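Long-range contacts in oxysterol-binding protein homolog 3 (Saccharomyces cerevisiae, PDB 4IC4), which carries lipids in a hydrophobic pocket between membranes, in a phosphoinositide-coupled directional transport that helps maintain intracellular sterol distribution: residues A[135-141]-A[152-158]; A[128-132]-A[381-385]; A[70-76]-A[125-129]. All coordinates share one frame; numbering follows the deposited sequence.

Contact 1: residues A[135-141]-A[152-158]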
loop_
_atom_site.group_PDB
_atom_site.type_symbol
_atom_site.label_atom_id
_atom_site.label_comp_id
_atom_site.label_asym_id
_atom_site.label_seq_id
_atom_site.Cartn_x
_atom_site.Cartn_y
_atom_site.Cartn_z
ATOM N N MET A 135 -4.879 9.043 14.268
ATOM C CA MET A 135 -3.554 8.443 14.396
ATOM C C MET A 135 -2.458 9.494 14.291
ATOM O O MET A 135 -1.270 9.172 14.251
ATOM C CB MET A 135 -3.357 7.353 13.341
ATOM C CG MET A 135 -4.241 6.134 13.583
ATOM S SD MET A 135 -3.880 4.751 12.486
ATOM C CE MET A 135 -4.876 5.189 11.087
ATOM N N GLY A 136 -2.876 10.754 14.227
ATOM C CA GLY A 136 -1.941 11.860 14.160
ATOM C C GLY A 136 -1.093 12.008 12.915
ATOM O O GLY A 136 -0.048 12.658 12.966
ATOM N N PHE A 137 -1.515 11.432 11.793
ATOM C CA PHE A 137 -0.705 11.569 10.592
ATOM C C PHE A 137 -1.496 11.946 9.356
ATOM O O PHE A 137 -2.724 11.864 9.324
ATOM C CB PHE A 137 0.080 10.274 10.318
ATOM C CG PHE A 137 -0.738 9.172 9.679
ATOM C CD1 PHE A 137 -0.979 9.166 8.307
ATOM C CD2 PHE A 137 -1.242 8.126 10.449
ATOM C CE1 PHE A 137 -1.706 8.132 7.708
ATOM C CE2 PHE A 137 -1.970 7.088 9.864
ATOM C CZ PHE A 137 -2.203 7.089 8.490
ATOM N N ARG A 138 -0.769 12.389 8.342
ATOM C CA ARG A 138 -1.374 12.725 7.069
ATOM C C ARG A 138 -0.435 12.165 6.021
ATOM O O ARG A 138 0.780 12.098 6.224
ATOM C CB ARG A 138 -1.527 14.233 6.893
ATOM C CG ARG A 138 -0.226 14.992 6.782
ATOM C CD ARG A 138 -0.502 16.474 6.669
ATOM N NE ARG A 138 0.715 17.246 6.455
ATOM C CZ ARG A 138 0.766 18.572 6.505
ATOM N NH1 ARG A 138 -0.333 19.266 6.764
ATOM N NH2 ARG A 138 1.914 19.200 6.293
ATOM N N LEU A 139 -1.005 11.759 4.901
ATOM C CA LEU A 139 -0.222 11.185 3.833
ATOM C C LEU A 139 -0.661 11.755 2.499
ATOM O O LEU A 139 -1.838 12.059 2.301
ATOM C CB LEU A 139 -0.418 9.664 3.845
ATOM C CG LEU A 139 0.042 8.765 2.696
ATOM C CD1 LEU A 139 0.105 7.324 3.202
ATOM C CD2 LEU A 139 -0.907 8.874 1.508
ATOM N N ILE A 140 0.298 11.948 1.601
ATOM C CA ILE A 140 -0.012 12.390 0.252
ATOM C C ILE A 140 0.770 11.466 -0.683
ATOM O O ILE A 140 1.898 11.072 -0.385
ATOM C CB ILE A 140 0.368 13.873 -0.013
ATOM C CG1 ILE A 140 0.013 14.238 -1.459
ATOM C CG2 ILE A 140 1.850 14.104 0.225
ATOM C CD1 ILE A 140 -1.457 14.067 -1.803
ATOM N N SER A 141 0.149 11.088 -1.793
ATOM C CA SER A 141 0.790 10.216 -2.763
ATOM C C SER A 141 0.415 10.654 -4.173
ATOM O O SER A 141 -0.620 11.294 -4.383
ATOM C CB SER A 141 0.375 8.759 -2.532
ATOM O OG SER A 141 -1.019 8.563 -2.706
ATOM N N ALA A 152 4.890 7.807 -5.601
ATOM C CA ALA A 152 5.616 8.490 -4.535
ATOM C C ALA A 152 4.696 8.743 -3.356
ATOM O O ALA A 152 3.539 9.135 -3.535
ATOM C CB ALA A 152 6.189 9.805 -5.054
ATOM N N PHE A 153 5.218 8.513 -2.153
ATOM C CA PHE A 153 4.460 8.688 -0.915
ATOM C C PHE A 153 5.237 9.484 0.120
ATOM O O PHE A 153 6.453 9.335 0.247
ATOM C CB PHE A 153 4.134 7.330 -0.279
ATOM C CG PHE A 153 3.215 6.474 -1.094
ATOM C CD1 PHE A 153 1.860 6.388 -0.783
ATOM C CD2 PHE A 153 3.699 5.765 -2.187
ATOM C CE1 PHE A 153 1.001 5.607 -1.558
ATOM C CE2 PHE A 153 2.848 4.984 -2.964
ATOM C CZ PHE A 153 1.498 4.909 -2.647
ATOM N N PHE A 154 4.525 10.320 0.863
ATOM C CA PHE A 154 5.118 11.097 1.942
ATOM C C PHE A 154 4.104 11.145 3.074
ATOM O O PHE A 154 3.037 11.742 2.931
ATOM C CB PHE A 154 5.463 12.518 1.494
ATOM C CG PHE A 154 6.151 13.338 2.558
ATOM C CD1 PHE A 154 7.249 12.825 3.245
ATOM C CD2 PHE A 154 5.713 14.622 2.860
ATOM C CE1 PHE A 154 7.902 13.584 4.221
ATOM C CE2 PHE A 154 6.359 15.392 3.831
ATOM C CZ PHE A 154 7.457 14.868 4.512
ATOM N N ALA A 155 4.433 10.496 4.187
ATOM C CA ALA A 155 3.556 10.453 5.356
ATOM C C ALA A 155 4.226 11.234 6.476
ATOM O O ALA A 155 5.430 11.091 6.692
ATOM C CB ALA A 155 3.322 9.007 5.787
ATOM N N GLU A 156 3.446 12.053 7.178
ATOM C CA GLU A 156 3.977 12.871 8.266
ATOM C C GLU A 156 3.151 12.811 9.535
ATOM O O GLU A 156 1.920 12.844 9.490
ATOM C CB GLU A 156 4.039 14.342 7.867
ATOM C CG GLU A 156 4.609 14.648 6.519
ATOM C CD GLU A 156 4.464 16.118 6.196
ATOM O OE1 GLU A 156 5.248 16.927 6.739
ATOM O OE2 GLU A 156 3.551 16.465 5.418
ATOM N N HIS A 157 3.864 12.775 10.656
ATOM C CA HIS A 157 3.305 12.750 12.002
ATOM C C HIS A 157 4.181 13.756 12.744
ATOM O O HIS A 157 5.250 14.124 12.257
ATOM C CB HIS A 157 3.466 11.347 12.596
ATOM C CG HIS A 157 2.904 11.187 13.977
ATOM N ND1 HIS A 157 3.561 11.625 15.106
ATOM C CD2 HIS A 157 1.767 10.592 14.410
ATOM C CE1 HIS A 157 2.855 11.303 16.176
ATOM N NE2 HIS A 157 1.763 10.675 15.781
ATOM N N LEU A 158 3.735 14.220 13.904
ATOM C CA LEU A 158 4.539 15.168 14.663
ATOM C C LEU A 158 5.900 14.580 15.033
ATOM O O LEU A 158 6.907 15.294 15.068
ATOM C CB LEU A 158 3.812 15.572 15.951
ATOM C CG LEU A 158 4.622 16.411 16.947
ATOM C CD1 LEU A 158 4.878 17.785 16.358
ATOM C CD2 LEU A 158 3.865 16.533 18.259
HETATM O O HOH W 1 1.034 14.057 14.962
HETATM O O HOH W 2 4.841 19.097 4.981
#
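The ring of F153 takes the CB of S141 over one face and the CD2 of L139 at its edge, while H157, its ND1 hydrogen-bonded to D159 N, has water 1 over the centre of one face of its imidazole and the carbonyl O of M135 in plane at its edge. The contact is the antiparallel beta hairpin of strands 137-145 and 150-157, in the beta barrel of the OSBP-related domain. The strand axes approach to 4.7 Å and run at 167° to each other. Two hydrogen-bonded pairs hold the register: R138 with E156, where E156 N reaches R138 O at 2.8 Å, and I140 with F154.

L139, S141, F153 and A155 share one face of the sheet, which is covered by helix 71-76 and by F79. S141 CB sits 3.3 Å from F153 CD1, and the serine OG is taken up by a hydrogen bond to F128 O on the neighbouring strand.

On the other face R138 and E156 run alongside each other in the same direction. With CG between the backbone N and the carbonyl carbon (chi1 67°) and the chain extended to NE, the arginine follows its partner and makes a salt bridge, R138 NE to E156 OE2 at 3.1 Å. The carboxylate oxygen lies in the guanidinium plane, yet the donor comes from above the carboxylate plane, the two groups being turned 52° apart. A weak bond from R138 NH2 goes to the same oxygen. W382 of helix 381-386 makes a cation-pi contact with R138. Beside this pair I140 CG2 packs on F154 CB at 4.1 Å.

Water 2 bridges the charged ends, donating to E156 OE1 at 2.8 Å and accepting from R138 NH2 at 3.2 Å.

Contact 2: residues A[128-132]-A[381-385]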
loop_
_atom_site.group_PDB
_atom_site.type_symbol
_atom_site.label_atom_id
_atom_site.label_comp_id
_atom_site.label_asym_id
_atom_site.label_seq_id
_atom_site.Cartn_x
_atom_site.Cartn_y
_atom_site.Cartn_z
ATOM N N PHE A 128 -3.566 10.725 -4.111
ATOM C CA PHE A 128 -4.398 10.195 -3.052
ATOM C C PHE A 128 -3.887 10.735 -1.738
ATOM O O PHE A 128 -2.743 10.499 -1.360
ATOM C CB PHE A 128 -4.405 8.668 -2.996
ATOM C CG PHE A 128 -5.205 8.121 -1.847
ATOM C CD1 PHE A 128 -6.578 8.346 -1.769
ATOM C CD2 PHE A 128 -4.582 7.418 -0.820
ATOM C CE1 PHE A 128 -7.321 7.881 -0.682
ATOM C CE2 PHE A 128 -5.313 6.948 0.273
ATOM C CZ PHE A 128 -6.689 7.180 0.345
ATOM N N GLU A 129 -4.731 11.495 -1.057
ATOM C CA GLU A 129 -4.363 12.034 0.236
ATOM C C GLU A 129 -5.086 11.212 1.291
ATOM O O GLU A 129 -6.141 10.629 1.025
ATOM C CB GLU A 129 -4.796 13.496 0.377
ATOM C CG GLU A 129 -6.315 13.692 0.417
ATOM C CD GLU A 129 -6.725 15.029 1.018
ATOM O OE1 GLU A 129 -7.500 15.020 1.993
ATOM O OE2 GLU A 129 -6.284 16.083 0.520
ATOM N N LEU A 130 -4.512 11.163 2.483
ATOM C CA LEU A 130 -5.126 10.443 3.585
ATOM C C LEU A 130 -4.749 11.113 4.891
ATOM O O LEU A 130 -3.606 11.035 5.345
ATOM C CB LEU A 130 -4.686 8.974 3.605
ATOM C CG LEU A 130 -5.300 8.153 4.748
ATOM C CD1 LEU A 130 -6.822 8.109 4.614
ATOM C CD2 LEU A 130 -4.723 6.751 4.731
ATOM N N ILE A 131 -5.725 11.796 5.480
ATOM C CA ILE A 131 -5.531 12.475 6.748
ATOM C C ILE A 131 -6.219 11.647 7.824
ATOM O O ILE A 131 -7.434 11.432 7.770
ATOM C CB ILE A 131 -6.166 13.878 6.735
ATOM C CG1 ILE A 131 -5.466 14.759 5.696
ATOM C CG2 ILE A 131 -6.069 14.502 8.122
ATOM C CD1 ILE A 131 -6.132 16.107 5.487
ATOM N N ARG A 132 -5.445 11.162 8.790
ATOM C CA ARG A 132 -6.010 10.377 9.882
ATOM C C ARG A 132 -5.649 11.037 11.209
ATOM O O ARG A 132 -4.666 10.678 11.851
ATOM C CB ARG A 132 -5.491 8.935 9.846
ATOM C CG ARG A 132 -5.999 8.114 8.664
ATOM C CD ARG A 132 -7.509 7.903 8.719
ATOM N NE ARG A 132 -7.916 7.214 9.944
ATOM C CZ ARG A 132 -8.592 6.070 9.978
ATOM N NH1 ARG A 132 -8.950 5.463 8.852
ATOM N NH2 ARG A 132 -8.908 5.524 11.146
ATOM N N TYR A 381 1.659 20.403 -1.838
ATOM C CA TYR A 381 0.302 19.887 -1.721
ATOM C C TYR A 381 -0.444 20.446 -0.513
ATOM O O TYR A 381 -1.551 20.966 -0.642
ATOM C CB TYR A 381 0.302 18.360 -1.613
ATOM C CG TYR A 381 -1.093 17.772 -1.627
ATOM C CD1 TYR A 381 -1.748 17.534 -2.832
ATOM C CD2 TYR A 381 -1.772 17.494 -0.434
ATOM C CE1 TYR A 381 -3.048 17.028 -2.858
ATOM C CE2 TYR A 381 -3.074 16.995 -0.447
ATOM C CZ TYR A 381 -3.705 16.762 -1.665
ATOM O OH TYR A 381 -4.989 16.266 -1.712
ATOM N N TRP A 382 0.159 20.334 0.665
ATOM C CA TRP A 382 -0.512 20.791 1.871
ATOM C C TRP A 382 -0.712 22.299 1.943
ATOM O O TRP A 382 -1.684 22.760 2.540
ATOM C CB TRP A 382 0.214 20.252 3.107
ATOM C CG TRP A 382 0.223 18.748 3.131
ATOM C CD1 TRP A 382 1.312 17.934 3.018
ATOM C CD2 TRP A 382 -0.918 17.882 3.211
ATOM N NE1 TRP A 382 0.923 16.616 3.018
ATOM C CE2 TRP A 382 -0.441 16.553 3.134
ATOM C CE3 TRP A 382 -2.297 18.098 3.337
ATOM C CZ2 TRP A 382 -1.297 15.442 3.180
ATOM C CZ3 TRP A 382 -3.149 16.991 3.383
ATOM C CH2 TRP A 382 -2.641 15.681 3.303
ATOM N N GLU A 383 0.188 23.073 1.342
ATOM C CA GLU A 383 0.004 24.519 1.346
ATOM C C GLU A 383 -1.137 24.894 0.398
ATOM O O GLU A 383 -1.972 25.738 0.729
ATOM C CB GLU A 383 1.298 25.241 0.952
ATOM C CG GLU A 383 2.319 25.313 2.082
ATOM C CD GLU A 383 1.748 25.954 3.341
ATOM O OE1 GLU A 383 1.262 27.101 3.261
ATOM O OE2 GLU A 383 1.783 25.308 4.408
ATOM N N ARG A 384 -1.179 24.263 -0.774
ATOM C CA ARG A 384 -2.239 24.517 -1.751
ATOM C C ARG A 384 -3.605 24.167 -1.160
ATOM O O ARG A 384 -4.576 24.905 -1.310
ATOM C CB ARG A 384 -2.038 23.648 -2.999
ATOM C CG ARG A 384 -0.949 24.081 -3.972
ATOM C CD ARG A 384 -0.652 22.904 -4.911
ATOM N NE ARG A 384 0.228 23.207 -6.039
ATOM C CZ ARG A 384 -0.180 23.713 -7.200
ATOM N NH1 ARG A 384 0.698 23.941 -8.168
ATOM N NH2 ARG A 384 -1.459 24.004 -7.395
ATOM N N ARG A 385 -3.671 23.021 -0.494
ATOM C CA ARG A 385 -4.917 22.541 0.089
ATOM C C ARG A 385 -5.570 23.555 1.026
ATOM O O ARG A 385 -6.793 23.684 1.062
ATOM C CB ARG A 385 -4.655 21.235 0.840
ATOM C CG ARG A 385 -5.899 20.426 1.175
ATOM C CD ARG A 385 -5.507 19.180 1.952
ATOM N NE ARG A 385 -6.597 18.225 2.136
ATOM C CZ ARG A 385 -7.615 18.376 2.976
ATOM N NH1 ARG A 385 -7.713 19.463 3.734
ATOM N NH2 ARG A 385 -8.532 17.420 3.071
#
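E129 turns its CG between the backbone N and the carbonyl carbon (chi1 67°) and extends beyond it, while R385 has CG opposite the backbone N (chi1 -164°) and a straight chain to NE; the two side chains thus meet at about a right angle. Their bidentate salt bridge fastens helix 381-386, late in the chain, across strand 127-132 of the beta barrel of the OSBP-related domain. R385 grips side-on: NE donates to E129 OE2 at 2.7 Å, nearly straight at 170°, and NH2 to E129 OE1 at 2.8 Å, both on syn lone pairs. Y381 OH donates to the anti lone pair of E129 OE2 at 2.6 Å, giving that buried oxygen two donors. Three bonds therefore fix the carboxylate's rotation and would probably favour its ionised form. An alanine in place of this glutamate is likely to leave R385 without its charge partner and Y381 without this acceptor, setting both side chains freer to turn. R385 NH2 also binds I311 O in a loop. Alongside, I131 CD1 packs 3.8 Å from W382 CZ3. That same methyl covers one face of the guanidinium, I131 CD1 lying 3.6 Å from R385 NH2.

Contact 3: residues A[70-76]-A[125-129]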
loop_
_atom_site.group_PDB
_atom_site.type_symbol
_atom_site.label_atom_id
_atom_site.label_comp_id
_atom_site.label_asym_id
_atom_site.label_seq_id
_atom_site.Cartn_x
_atom_site.Cartn_y
_atom_site.Cartn_z
ATOM N N SER A 70 -7.578 2.261 -5.749
ATOM C CA SER A 70 -6.461 2.415 -6.681
ATOM C C SER A 70 -5.188 1.897 -6.018
ATOM O O SER A 70 -5.170 1.641 -4.812
ATOM C CB SER A 70 -6.266 3.887 -7.056
ATOM O OG SER A 70 -5.696 4.610 -5.977
ATOM N N ILE A 71 -4.118 1.752 -6.793
ATOM C CA ILE A 71 -2.869 1.263 -6.213
ATOM C C ILE A 71 -2.343 2.246 -5.166
ATOM O O ILE A 71 -1.717 1.841 -4.189
ATOM C CB ILE A 71 -1.790 1.034 -7.292
ATOM C CG1 ILE A 71 -2.258 -0.056 -8.259
ATOM C CG2 ILE A 71 -0.468 0.622 -6.632
ATOM C CD1 ILE A 71 -1.271 -0.357 -9.370
ATOM N N LEU A 72 -2.596 3.538 -5.361
ATOM C CA LEU A 72 -2.148 4.524 -4.382
ATOM C C LEU A 72 -2.829 4.236 -3.047
ATOM O O LEU A 72 -2.209 4.340 -1.987
ATOM C CB LEU A 72 -2.497 5.942 -4.840
ATOM C CG LEU A 72 -1.798 6.448 -6.105
ATOM C CD1 LEU A 72 -2.376 7.809 -6.495
ATOM C CD2 LEU A 72 -0.301 6.549 -5.864
ATOM N N GLN A 73 -4.107 3.872 -3.102
ATOM C CA GLN A 73 -4.849 3.556 -1.891
ATOM C C GLN A 73 -4.335 2.247 -1.273
ATOM O O GLN A 73 -4.190 2.144 -0.052
ATOM C CB GLN A 73 -6.351 3.491 -2.207
ATOM C CG GLN A 73 -6.905 4.876 -2.562
ATOM C CD GLN A 73 -8.327 4.859 -3.085
ATOM O OE1 GLN A 73 -8.654 4.127 -4.021
ATOM N NE2 GLN A 73 -9.182 5.689 -2.492
ATOM N N LEU A 74 -4.037 1.256 -2.111
ATOM C CA LEU A 74 -3.516 -0.017 -1.618
ATOM C C LEU A 74 -2.214 0.183 -0.846
ATOM O O LEU A 74 -2.059 -0.309 0.271
ATOM C CB LEU A 74 -3.245 -0.981 -2.776
ATOM C CG LEU A 74 -2.435 -2.217 -2.362
ATOM C CD1 LEU A 74 -3.276 -3.093 -1.453
ATOM C CD2 LEU A 74 -1.995 -2.998 -3.592
ATOM N N ILE A 75 -1.272 0.904 -1.441
ATOM C CA ILE A 75 0.002 1.119 -0.770
ATOM C C ILE A 75 -0.160 1.949 0.509
ATOM O O ILE A 75 0.631 1.815 1.445
ATOM C CB ILE A 75 1.016 1.751 -1.736
ATOM C CG1 ILE A 75 1.268 0.771 -2.889
ATOM C CG2 ILE A 75 2.320 2.060 -1.005
ATOM C CD1 ILE A 75 2.200 1.298 -3.962
ATOM N N SER A 76 -1.195 2.783 0.564
ATOM C CA SER A 76 -1.449 3.578 1.765
ATOM C C SER A 76 -1.803 2.684 2.948
ATOM O O SER A 76 -1.723 3.113 4.098
ATOM C CB SER A 76 -2.589 4.572 1.530
ATOM O OG SER A 76 -2.201 5.564 0.600
ATOM N N ALA A 125 -0.249 11.208 -12.653
ATOM C CA ALA A 125 -0.637 12.449 -11.983
ATOM C C ALA A 125 -1.842 12.292 -11.062
ATOM O O ALA A 125 -2.294 13.262 -10.454
ATOM C CB ALA A 125 -0.882 13.563 -13.004
ATOM N N GLU A 126 -2.380 11.079 -10.975
ATOM C CA GLU A 126 -3.478 10.831 -10.052
ATOM C C GLU A 126 -2.842 10.948 -8.661
ATOM O O GLU A 126 -1.661 10.636 -8.476
ATOM C CB GLU A 126 -4.047 9.421 -10.258
ATOM C CG GLU A 126 -5.148 9.029 -9.273
ATOM C CD GLU A 126 -5.820 7.714 -9.642
ATOM O OE1 GLU A 126 -6.337 7.026 -8.735
ATOM O OE2 GLU A 126 -5.838 7.368 -10.842
ATOM N N THR A 127 -3.624 11.388 -7.686
ATOM C CA THR A 127 -3.120 11.546 -6.331
ATOM C C THR A 127 -4.050 10.884 -5.330
ATOM O O THR A 127 -5.168 10.492 -5.662
ATOM C CB THR A 127 -3.017 13.040 -5.951
ATOM O OG1 THR A 127 -4.294 13.668 -6.134
ATOM C CG2 THR A 127 -1.977 13.742 -6.805
ATOM N N PHE A 128 -3.566 10.725 -4.111
ATOM C CA PHE A 128 -4.398 10.195 -3.052
ATOM C C PHE A 128 -3.887 10.735 -1.738
ATOM O O PHE A 128 -2.743 10.499 -1.360
ATOM C CB PHE A 128 -4.405 8.668 -2.996
ATOM C CG PHE A 128 -5.205 8.121 -1.847
ATOM C CD1 PHE A 128 -6.578 8.346 -1.769
ATOM C CD2 PHE A 128 -4.582 7.418 -0.820
ATOM C CE1 PHE A 128 -7.321 7.881 -0.682
ATOM C CE2 PHE A 128 -5.313 6.948 0.273
ATOM C CZ PHE A 128 -6.689 7.180 0.345
ATOM N N GLU A 129 -4.731 11.495 -1.057
ATOM C CA GLU A 129 -4.363 12.034 0.236
ATOM C C GLU A 129 -5.086 11.212 1.291
ATOM O O GLU A 129 -6.141 10.629 1.025
ATOM C CB GLU A 129 -4.796 13.496 0.377
ATOM C CG GLU A 129 -6.315 13.692 0.417
ATOM C CD GLU A 129 -6.725 15.029 1.018
ATOM O OE1 GLU A 129 -7.500 15.020 1.993
ATOM O OE2 GLU A 129 -6.284 16.083 0.520
#
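A capping box opens helix 71-76, and this helix packs against strand 127-132 of the beta barrel in the OSBP-related domain, close to the phosphoinositide site: the side chain of E126 lies about 7 Å from that of Q349, a residue that binds phosphatidylinositol 4-phosphate. In the box S70 N donates to Q73 OE1 at 2.8 Å, in the carbonyl plane and on a lone pair, and Q73 N returns a weak bond to S70 OG, which is also hydrogen-bonded to S321 OG. The side chain of Q73 is thereby held across the ring of F128. Q73 CG stands 3.5 Å from the centroid of the F128 ring, only 7° off the normal, a CH-pi contact over the face, while the amide plane is turned 70° from the ring.

F128 reaches the helix with CG opposite its backbone N (chi1 177°). At the ring's edge, S76 OG lies in plane, 3.3 Å from F128 CD2, and donates a hydrogen bond to L72 O at 2.9 Å. L72 packs at the root of the F128 side chain, with CB 3.8 Å from F128 CB, and along the strand backbone, with CD1 3.5 Å from E126 O. The carboxylate of E126 passes by S70, E126 OE1 being 3.6 Å from S70 CB; its polar partners include S321 and, in a salt bridge, R324.

No hydrogen bond joins helix and strand here: polar groups pair within 70-76 or with other parts of the chain, so cohesion comes from van der Waals and CH-pi contact around one buried phenylalanine.

How the contacts relate
Strand 127-132 ties the three contacts together. Contacts 2 and 3 both use it, sharing F128 and E129: successive side chains go to opposite sides, F128 to helix 71-76 and E129 to helix 381-386. The next strand, 137-145, is its antiparallel neighbour and carries contact 1, whose centre lies about 9 Å from that of contact 2 and about 12 Å from that of contact 3; the centres of contacts 2 and 3 are likewise about 12 Å apart. Along the chain contact 3 closes before the hairpin of contact 1 opens, and contact 1 is nested within the long loop closed by contact 2. Early and late helices of the lipid-carrying domain thus cover the two faces of one patch of barrel wall.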